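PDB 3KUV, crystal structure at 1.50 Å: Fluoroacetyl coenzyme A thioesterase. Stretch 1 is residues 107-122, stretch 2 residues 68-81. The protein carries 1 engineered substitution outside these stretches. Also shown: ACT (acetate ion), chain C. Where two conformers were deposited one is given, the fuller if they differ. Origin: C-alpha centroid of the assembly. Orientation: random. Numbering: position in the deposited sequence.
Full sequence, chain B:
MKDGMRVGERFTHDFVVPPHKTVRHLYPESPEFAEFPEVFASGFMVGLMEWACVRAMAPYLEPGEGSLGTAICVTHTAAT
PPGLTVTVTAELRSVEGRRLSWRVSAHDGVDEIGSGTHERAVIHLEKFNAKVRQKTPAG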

# COMPACT_ATOMS: atom_id res chain seq x y z
N HIS B 107 10.54 4.21 10.37
CA HIS B 107 11.19 3.43 11.40
C HIS B 107 10.17 3.26 12.50
O HIS B 107 9.23 4.08 12.65
CB HIS B 107 12.43 4.23 11.73
CG HIS B 107 12.32 5.12 12.87
ND1 HIS B 107 12.58 6.47 12.77
CD2 HIS B 107 11.92 4.90 14.15
CE1 HIS B 107 12.34 7.04 13.94
NE2 HIS B 107 11.92 6.12 14.80
N ASP B 108 10.29 2.15 13.24
CA ASP B 108 9.30 1.90 14.30
C ASP B 108 9.83 2.12 15.72
O ASP B 108 9.28 1.55 16.67
CB ASP B 108 8.63 0.50 14.17
CG ASP B 108 9.65 -0.65 14.27
OD1 ASP B 108 10.78 -0.44 14.72
OD2 ASP B 108 9.18 -1.78 13.90
N GLY B 109 10.92 2.86 15.86
CA GLY B 109 11.54 3.03 17.17
C GLY B 109 12.58 1.93 17.49
O GLY B 109 13.47 2.12 18.36
N VAL B 110 12.48 0.79 16.81
CA VAL B 110 13.41 -0.34 17.02
C VAL B 110 14.23 -0.54 15.78
O VAL B 110 15.50 -0.48 15.82
CB VAL B 110 12.64 -1.60 17.37
CG1 VAL B 110 13.65 -2.75 17.54
CG2 VAL B 110 11.80 -1.34 18.65
N ASP B 111 13.56 -0.68 14.64
CA ASP B 111 14.24 -0.92 13.40
C ASP B 111 13.82 0.12 12.33
O ASP B 111 12.69 0.61 12.35
CB ASP B 111 13.82 -2.29 12.80
CG ASP B 111 14.20 -3.48 13.68
OD1 ASP B 111 15.42 -3.52 14.07
OD2 ASP B 111 13.31 -4.32 14.00
N GLU B 112 14.67 0.34 11.35
CA GLU B 112 14.25 0.95 10.07
C GLU B 112 13.30 -0.04 9.39
O GLU B 112 13.62 -1.28 9.36
CB GLU B 112 15.54 1.28 9.31
CG GLU B 112 15.53 1.31 7.85
CD GLU B 112 15.18 2.66 7.17
OE1 GLU B 112 16.07 3.57 6.99
OE2 GLU B 112 14.00 2.78 6.73
N ILE B 113 12.14 0.35 8.90
CA ILE B 113 11.20 -0.60 8.37
C ILE B 113 10.97 -0.40 6.88
O ILE B 113 10.35 -1.27 6.27
CB ILE B 113 9.83 -0.63 9.07
CG1 ILE B 113 9.15 0.75 8.93
CG2 ILE B 113 10.02 -0.92 10.58
CD1 ILE B 113 7.64 0.69 9.42
N GLY B 114 11.44 0.68 6.22
CA GLY B 114 11.20 0.74 4.71
C GLY B 114 11.67 2.10 4.26
O GLY B 114 11.70 3.06 5.05
N SER B 115 11.95 2.20 2.97
CA SER B 115 12.34 3.50 2.38
C SER B 115 12.16 3.43 0.90
O SER B 115 12.10 2.34 0.30
CB SER B 115 13.78 4.01 2.67
OG SER B 115 14.70 3.18 2.11
N GLY B 116 11.98 4.62 0.28
CA GLY B 116 11.90 4.68 -1.13
C GLY B 116 11.29 6.00 -1.54
O GLY B 116 11.65 7.03 -0.99
N THR B 117 10.50 5.95 -2.61
CA THR B 117 9.99 7.15 -3.25
C THR B 117 8.47 7.10 -3.38
O THR B 117 7.86 6.03 -3.39
CB THR B 117 10.60 7.37 -4.65
OG1 THR B 117 10.45 6.15 -5.44
CG2 THR B 117 12.13 7.73 -4.58
N HIS B 118 7.84 8.27 -3.52
CA HIS B 118 6.37 8.38 -3.66
C HIS B 118 6.11 9.63 -4.50
O HIS B 118 6.76 10.70 -4.28
CB HIS B 118 5.74 8.60 -2.29
CG HIS B 118 4.23 8.73 -2.36
ND1 HIS B 118 3.46 9.68 -1.70
CD2 HIS B 118 3.37 7.98 -3.08
CE1 HIS B 118 2.18 9.48 -1.97
NE2 HIS B 118 2.10 8.46 -2.79
N GLU B 119 5.17 9.55 -5.41
CA GLU B 119 4.75 10.75 -6.21
C GLU B 119 3.26 10.94 -6.06
O GLU B 119 2.51 9.95 -5.89
CB GLU B 119 5.05 10.52 -7.68
CG GLU B 119 6.60 10.53 -7.98
CD GLU B 119 7.31 9.28 -7.57
OE1 GLU B 119 6.73 8.21 -7.80
OE2 GLU B 119 8.45 9.28 -7.08
N ARG B 120 2.86 12.21 -6.11
CA ARG B 120 1.47 12.62 -5.99
C ARG B 120 1.10 13.63 -7.06
O ARG B 120 1.94 14.28 -7.63
CB ARG B 120 1.24 13.31 -4.65
CG ARG B 120 1.60 12.33 -3.46
CD ARG B 120 1.08 12.82 -2.11
NE ARG B 120 -0.37 12.85 -2.01
CZ ARG B 120 -1.16 11.78 -1.93
NH1 ARG B 120 -0.56 10.56 -1.76
NH2 ARG B 120 -2.49 11.83 -1.97
N ALA B 121 -0.20 13.75 -7.34
CA ALA B 121 -0.73 14.72 -8.27
C ALA B 121 -1.84 15.55 -7.58
O ALA B 121 -2.76 14.96 -7.00
CB ALA B 121 -1.32 14.05 -9.51
N VAL B 122 -1.73 16.87 -7.68
CA VAL B 122 -2.80 17.77 -7.19
C VAL B 122 -4.04 17.67 -8.09
O VAL B 122 -3.95 17.51 -9.29
CB VAL B 122 -2.29 19.21 -7.23
CG1 VAL B 122 -3.44 20.13 -6.68
CG2 VAL B 122 -1.06 19.36 -6.28
C ACT C . -5.08 6.83 -3.25
O ACT C . -3.91 7.34 -3.69
OXT ACT C . -5.13 6.23 -2.10
CH3 ACT C . -6.32 7.01 -4.09
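Stretch 2 68-81: LGTAICVTHTAATP

How does stretch 2 run along stretch 1? Residues 68-75 form a strand antiparallel to strand 112-122, their directions 147° apart and their axes 4.4 Å apart at closest approach; beyond Thr 75 the chain continues as loop. Together the two stretches bury 1004 Å².

What holds Ile 113, which has the largest covered area? Ile 113 O accepts a hydrogen bond from Thr 77 N at 2.9 Å and a weak one from His 76 ND1 at 3.4 Å. The side chain lies by the loop, with Ile 113 CG2 4.3 Å from Ala 78 CB and 3.5 Å from Thr 80 OG1. Thr 80 OG1 donates a hydrogen bond to Asp 108 OD2 at 2.7 Å.

Where does Leu 68 sit? It pairs with Ala 121 through two hydrogen bonds, Leu 68 N to Ala 121 O and Ala 121 N to Leu 68 O, both 2.9 Å. Their side chains share a sheet face with those of Glu 119 and Ala 71.

How does Glu 119 meet the strand? Glu 119 O accepts from Thr 70 N at 2.9 Å and, weakly, from Ala 71 N at 3.4 Å. This double use of one carbonyl accompanies a beta bulge: Glu 119 pairs with Ala 71, but Arg 120 with Gly 69. Past it, Cys 73 N bonds to Thr 117 O and Thr 117 N to Cys 73 O, each at 2.9 Å.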

# COMPACT_ATOMS: atom_id res chain seq x y z
N LEU B 68 -3.81 12.91 -5.20
CA LEU B 68 -3.85 11.46 -5.33
C LEU B 68 -2.42 10.94 -5.37
O LEU B 68 -1.50 11.64 -5.84
CB LEU B 68 -4.47 11.06 -6.68
CG LEU B 68 -5.94 11.42 -6.87
CD1 LEU B 68 -6.30 11.26 -8.36
CD2 LEU B 68 -6.90 10.63 -5.92
N GLY B 69 -2.19 9.78 -4.79
CA GLY B 69 -0.91 9.09 -5.01
C GLY B 69 -0.83 8.46 -6.38
O GLY B 69 -1.82 7.76 -6.79
N THR B 70 0.23 8.76 -7.14
CA THR B 70 0.35 8.22 -8.50
C THR B 70 1.44 7.17 -8.63
O THR B 70 1.45 6.42 -9.61
CB THR B 70 0.61 9.29 -9.54
OG1 THR B 70 1.80 10.01 -9.15
CG2 THR B 70 -0.57 10.33 -9.54
N ALA B 71 2.31 7.02 -7.61
CA ALA B 71 3.32 5.95 -7.67
C ALA B 71 3.91 5.83 -6.32
O ALA B 71 4.03 6.79 -5.57
CB ALA B 71 4.43 6.21 -8.68
N ILE B 72 4.36 4.62 -5.99
CA ILE B 72 5.12 4.32 -4.77
C ILE B 72 6.16 3.25 -5.05
O ILE B 72 5.94 2.33 -5.85
CB ILE B 72 4.26 3.94 -3.59
CG1 ILE B 72 5.11 4.20 -2.25
CG2 ILE B 72 3.69 2.55 -3.76
CD1 ILE B 72 4.42 4.74 -1.12
N CYS B 73 7.34 3.40 -4.47
CA CYS B 73 8.41 2.41 -4.80
C CYS B 73 9.22 2.26 -3.51
O CYS B 73 10.11 3.14 -3.23
CB CYS B 73 9.24 2.90 -5.99
SG CYS B 73 10.35 1.61 -6.65
N VAL B 74 8.87 1.29 -2.67
CA VAL B 74 9.47 1.20 -1.31
C VAL B 74 9.88 -0.22 -0.96
O VAL B 74 9.21 -1.19 -1.42
CB VAL B 74 8.56 1.77 -0.16
CG1 VAL B 74 8.39 3.28 -0.31
CG2 VAL B 74 7.17 1.06 -0.13
N THR B 75 10.86 -0.34 -0.10
CA THR B 75 11.09 -1.59 0.55
C THR B 75 10.33 -1.74 1.87
O THR B 75 9.79 -0.76 2.38
CB THR B 75 12.58 -1.67 0.97
OG1 THR B 75 12.87 -0.54 1.84
CG2 THR B 75 13.43 -1.59 -0.31
N HIS B 76 10.22 -2.99 2.36
CA HIS B 76 9.66 -3.24 3.69
C HIS B 76 10.71 -4.18 4.30
O HIS B 76 10.79 -5.38 3.89
CB HIS B 76 8.16 -3.72 3.49
CG HIS B 76 7.20 -3.58 4.68
ND1 HIS B 76 7.56 -3.10 5.93
CD2 HIS B 76 5.87 -3.84 4.75
CE1 HIS B 76 6.51 -3.16 6.74
NE2 HIS B 76 5.45 -3.62 6.04
N THR B 77 11.52 -3.64 5.18
CA THR B 77 12.82 -4.32 5.63
C THR B 77 12.68 -5.00 7.04
O THR B 77 13.60 -5.73 7.47
CB THR B 77 13.96 -3.35 5.61
OG1 THR B 77 13.65 -2.19 6.40
CG2 THR B 77 14.20 -2.88 4.18
N ALA B 78 11.65 -4.66 7.79
CA ALA B 78 11.40 -5.26 9.12
C ALA B 78 9.93 -5.16 9.42
O ALA B 78 9.26 -4.27 8.90
CB ALA B 78 12.24 -4.55 10.23
N ALA B 79 9.42 -5.99 10.33
CA ALA B 79 8.03 -6.07 10.62
C ALA B 79 7.74 -5.42 12.00
O ALA B 79 8.60 -5.37 12.89
CB ALA B 79 7.56 -7.53 10.62
N THR B 80 6.51 -4.89 12.12
CA THR B 80 6.17 -4.04 13.30
C THR B 80 4.87 -4.54 13.92
O THR B 80 3.82 -4.54 13.31
CB THR B 80 5.92 -2.57 12.82
OG1 THR B 80 7.11 -2.06 12.17
CG2 THR B 80 5.55 -1.59 13.96
N PRO B 81 4.92 -4.97 15.20
CA PRO B 81 3.68 -5.33 15.93
C PRO B 81 2.93 -4.10 16.38
O PRO B 81 3.53 -3.02 16.54
CB PRO B 81 4.27 -6.02 17.19
CG PRO B 81 5.59 -5.34 17.43
CD PRO B 81 6.14 -5.01 16.01
O HOH W 1 2.24 12.51 -10.01
O HOH W 2 15.34 0.32 2.69